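Local coordinates for NS3-like protein (Alongshan virus, PDB 6M40) that probably acts as an RNA helicase that hydrolyses ATP and other ribonucleoside triphosphates to drive its work on RNA, at residues V114-H119 / I146-T151. Numbering follows the deposited sequence.
Sequences VLDETH and IEMTAT
His119 meets Thr149 and Ala150 with the edge of its ring. Thr149 CB lies 3.3 Å from His119 ND1, and Ala150 N also sits near the ring plane on this edge. The side chains of His119 and Thr149 run past one another in reverse sense. A chi1 of 55° places His119 CG beside Thr149 CB. Further along 146-151, Thr151 OG1 lies 3.4 Å from His119 CB. Next to the histidine, the methyl CG2 of Thr149 packs against Thr118. Thr118 OG1 also makes a weak hydrogen bond to Met148 O (3.4 Å), and Thr118 CG2 rests against Glu147 CD.

Met148, a selenomethionine, crosses Asp116 obliquely. Its chain bends at chi3 (-76°), and CE contacts the Asp116 carboxylate. Asp116 OD1 also forms a salt bridge with Lys31 of the P-loop.

Behind these side chains, two neighbouring parallel strands of the six-stranded sheet set the register. Leu115 N donates to Ile146 O (3.0 Å). Met148 N donates to Leu115 O, and Glu117 N to Met148 O. The last two bonds flank the Asp116-Met148 pair and close the ladder. Helix 123-136 makes the beta-alpha-beta crossover between the strands, and its His133 bonds Glu147 OE2.

The contact lies in the Flavivirus DEAD (P-loop NTPase) domain of the NS3-like helicase. The Asp-Glu-Thr-His and Thr-Ala-Thr sequences match motif II (Walker B, DExH) and motif III of superfamily 2 helicases. Within motif II, His119 NE2 makes a weak hydrogen bond to Glu117 OE1. Both side chains touch Gln295 on helix 290-297, from the region of the second sheet. Lys31 pairs with Asp116, and the His119 ring lies between Glu117, by a weak bond, and the motif III segment, by contact. As in related helicases, this arrangement is consistent with coupling the ATP site to motif III and RNA unwinding.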
ATOM      1  N   VAL A 114      -9.336 -14.034  -1.990  1.00 49.70           N
ATOM      2  CA  VAL A 114      -9.942 -12.780  -2.437  1.00 56.12           C
ATOM      3  C   VAL A 114      -9.042 -11.660  -1.937  1.00 52.20           C
ATOM      4  O   VAL A 114      -8.900 -11.475  -0.722  1.00 50.20           O
ATOM      5  CB  VAL A 114     -11.378 -12.583  -1.904  1.00 58.88           C
ATOM      6  CG1 VAL A 114     -11.809 -11.139  -2.087  1.00 54.20           C
ATOM      7  CG2 VAL A 114     -12.366 -13.519  -2.601  1.00 59.80           C
ATOM      8  N   LEU A 115      -8.442 -10.914  -2.856  1.00 51.06           N
ATOM      9  CA  LEU A 115      -7.496  -9.865  -2.508  1.00 53.82           C
ATOM     10  C   LEU A 115      -8.054  -8.507  -2.897  1.00 58.58           C
ATOM     11  O   LEU A 115      -8.524  -8.319  -4.021  1.00 63.76           O
ATOM     12  CB  LEU A 115      -6.157 -10.090  -3.203  1.00 61.26           C
ATOM     13  CG  LEU A 115      -5.213 -11.155  -2.643  1.00 56.87           C
ATOM     14  CD1 LEU A 115      -5.809 -12.541  -2.672  1.00 56.66           C
ATOM     15  CD2 LEU A 115      -3.931 -11.095  -3.455  1.00 56.69           C
ATOM     16  N   ASP A 116      -7.993  -7.566  -1.965  1.00 60.74           N
ATOM     17  CA  ASP A 116      -8.532  -6.228  -2.140  1.00 64.24           C
ATOM     18  C   ASP A 116      -7.392  -5.226  -2.104  1.00 62.37           C
ATOM     19  O   ASP A 116      -6.476  -5.341  -1.285  1.00 61.24           O
ATOM     20  CB  ASP A 116      -9.560  -5.903  -1.045  1.00 69.59           C
ATOM     21  CG  ASP A 116     -10.192  -4.533  -1.203  1.00 70.91           C
ATOM     22  OD1 ASP A 116     -10.144  -3.963  -2.305  1.00 71.77           O
ATOM     23  OD2 ASP A 116     -10.736  -4.023  -0.203  1.00 73.66           O
ATOM     24  N   GLU A 117      -7.449  -4.244  -3.000  1.00 67.34           N
ATOM     25  CA  GLU A 117      -6.410  -3.220  -3.100  1.00 69.83           C
ATOM     26  C   GLU A 117      -5.086  -3.823  -3.560  1.00 68.44           C
ATOM     27  O   GLU A 117      -4.016  -3.503  -3.034  1.00 70.85           O
ATOM     28  CB  GLU A 117      -6.231  -2.489  -1.772  1.00 72.58           C
ATOM     29  CG  GLU A 117      -7.481  -1.806  -1.251  1.00 80.10           C
ATOM     30  CD  GLU A 117      -7.788  -0.515  -1.981  1.00 90.96           C
ATOM     31  OE1 GLU A 117      -6.938   0.396  -1.966  1.00 97.76           O
ATOM     32  OE2 GLU A 117      -8.877  -0.410  -2.574  1.00 83.23           O
ATOM     33  N   THR A 118      -5.155  -4.719  -4.542  1.00 68.39           N
ATOM     34  CA  THR A 118      -3.947  -5.353  -5.054  1.00 68.76           C
ATOM     35  C   THR A 118      -2.935  -4.337  -5.572  1.00 70.89           C
ATOM     36  O   THR A 118      -1.780  -4.705  -5.826  1.00 71.15           O
ATOM     37  CB  THR A 118      -4.308  -6.334  -6.166  1.00 68.81           C
ATOM     38  OG1 THR A 118      -5.700  -6.659  -6.085  1.00 71.58           O
ATOM     39  CG2 THR A 118      -3.502  -7.606  -6.027  1.00 82.11           C
ATOM     40  N   HIS A 119      -3.340  -3.072  -5.708  1.00 72.52           N
ATOM     41  CA  HIS A 119      -2.544  -2.014  -6.313  1.00 70.62           C
ATOM     42  C   HIS A 119      -1.678  -1.268  -5.300  1.00 66.72           C
ATOM     43  O   HIS A 119      -1.192  -0.167  -5.601  1.00 66.33           O
ATOM     44  CB  HIS A 119      -3.469  -1.016  -7.011  1.00 76.87           C
ATOM     45  CG  HIS A 119      -4.528  -0.463  -6.106  1.00 76.69           C
ATOM     46  ND1 HIS A 119      -5.868  -0.720  -6.285  1.00 73.98           N
ATOM     47  CD2 HIS A 119      -4.436   0.295  -4.986  1.00 77.20           C
ATOM     48  CE1 HIS A 119      -6.559  -0.121  -5.332  1.00 80.52           C
ATOM     49  NE2 HIS A 119      -5.713   0.499  -4.530  1.00 80.18           N
ATOM     50  N   ILE A 146      -9.822 -13.898  -6.736  1.00 61.52           N
ATOM     51  CA  ILE A 146     -10.525 -12.709  -7.182  1.00 63.49           C
ATOM     52  C   ILE A 146      -9.686 -11.504  -6.775  1.00 62.20           C
ATOM     53  O   ILE A 146      -9.580 -11.186  -5.583  1.00 60.30           O
ATOM     54  CB  ILE A 146     -11.943 -12.617  -6.607  1.00 67.54           C
ATOM     55  CG1 ILE A 146     -12.799 -13.756  -7.168  1.00 66.75           C
ATOM     56  CG2 ILE A 146     -12.571 -11.270  -6.953  1.00 68.82           C
ATOM     57  CD1 ILE A 146     -14.208 -13.781  -6.655  1.00 76.80           C
ATOM     58  N   GLU A 147      -9.097 -10.841  -7.760  1.00 65.07           N
ATOM     59  CA  GLU A 147      -8.379  -9.595  -7.555  1.00 67.99           C
ATOM     60  C   GLU A 147      -9.312  -8.414  -7.782  1.00 69.69           C
ATOM     61  O   GLU A 147     -10.109  -8.410  -8.724  1.00 70.93           O
ATOM     62  CB  GLU A 147      -7.204  -9.481  -8.524  1.00 75.24           C
ATOM     63  CG  GLU A 147      -5.901 -10.049  -8.051  1.00 76.05           C
ATOM     64  CD  GLU A 147      -4.776  -9.696  -8.991  1.00 81.85           C
ATOM     65  OE1 GLU A 147      -4.860  -8.643  -9.656  1.00 89.00           O
ATOM     66  OE2 GLU A 147      -3.815 -10.477  -9.077  1.00 90.55           O
HETATM   67  N   MSE A 148      -9.189  -7.401  -6.933  1.00 67.28           N
HETATM   68  CA  MSE A 148      -9.970  -6.185  -7.105  1.00 70.72           C
HETATM   69  C   MSE A 148      -9.127  -4.969  -6.752  1.00 71.73           C
HETATM   70  O   MSE A 148      -8.542  -4.881  -5.683  1.00 67.85           O
HETATM   71  CB  MSE A 148     -11.258  -6.216  -6.270  1.00 67.26           C
HETATM   72  CG  MSE A 148     -11.167  -7.012  -4.974  1.00 70.20           C
HETATM   73 SE   MSE A 148     -12.911  -7.072  -4.077  1.00100.38          SE
HETATM   74  CE  MSE A 148     -12.934  -5.245  -3.358  1.00 86.03           C
ATOM     75  N   THR A 149      -9.072  -4.033  -7.697  1.00 72.29           N
ATOM     76  CA  THR A 149      -8.201  -2.873  -7.606  1.00 71.50           C
ATOM     77  C   THR A 149      -8.866  -1.681  -8.277  1.00 72.23           C
ATOM     78  O   THR A 149      -9.823  -1.821  -9.040  1.00 74.33           O
ATOM     79  CB  THR A 149      -6.854  -3.111  -8.296  1.00 74.10           C
ATOM     80  OG1 THR A 149      -7.107  -3.555  -9.636  1.00 71.70           O
ATOM     81  CG2 THR A 149      -6.034  -4.123  -7.558  1.00 79.86           C
ATOM     82  N   ALA A 150      -8.304  -0.500  -8.024  1.00 71.91           N
ATOM     83  CA  ALA A 150      -8.680   0.721  -8.724  1.00 77.82           C
ATOM     84  C   ALA A 150      -7.696   1.071  -9.840  1.00 78.98           C
ATOM     85  O   ALA A 150      -7.470   2.252 -10.119  1.00 80.82           O
ATOM     86  CB  ALA A 150      -8.794   1.879  -7.733  1.00 82.15           C
ATOM     87  N   THR A 151      -7.107   0.064 -10.482  1.00 81.39           N
ATOM     88  CA  THR A 151      -6.143   0.275 -11.563  1.00 79.15           C
ATOM     89  C   THR A 151      -6.105  -0.933 -12.491  1.00 75.79           C
ATOM     90  O   THR A 151      -5.187  -1.088 -13.292  1.00 67.78           O
ATOM     91  CB  THR A 151      -4.724   0.520 -11.030  1.00 70.17           C
ATOM     92  OG1 THR A 151      -4.311  -0.608 -10.251  1.00 74.06           O
ATOM     93  CG2 THR A 151      -4.665   1.782 -10.182  1.00 71.59           C
TER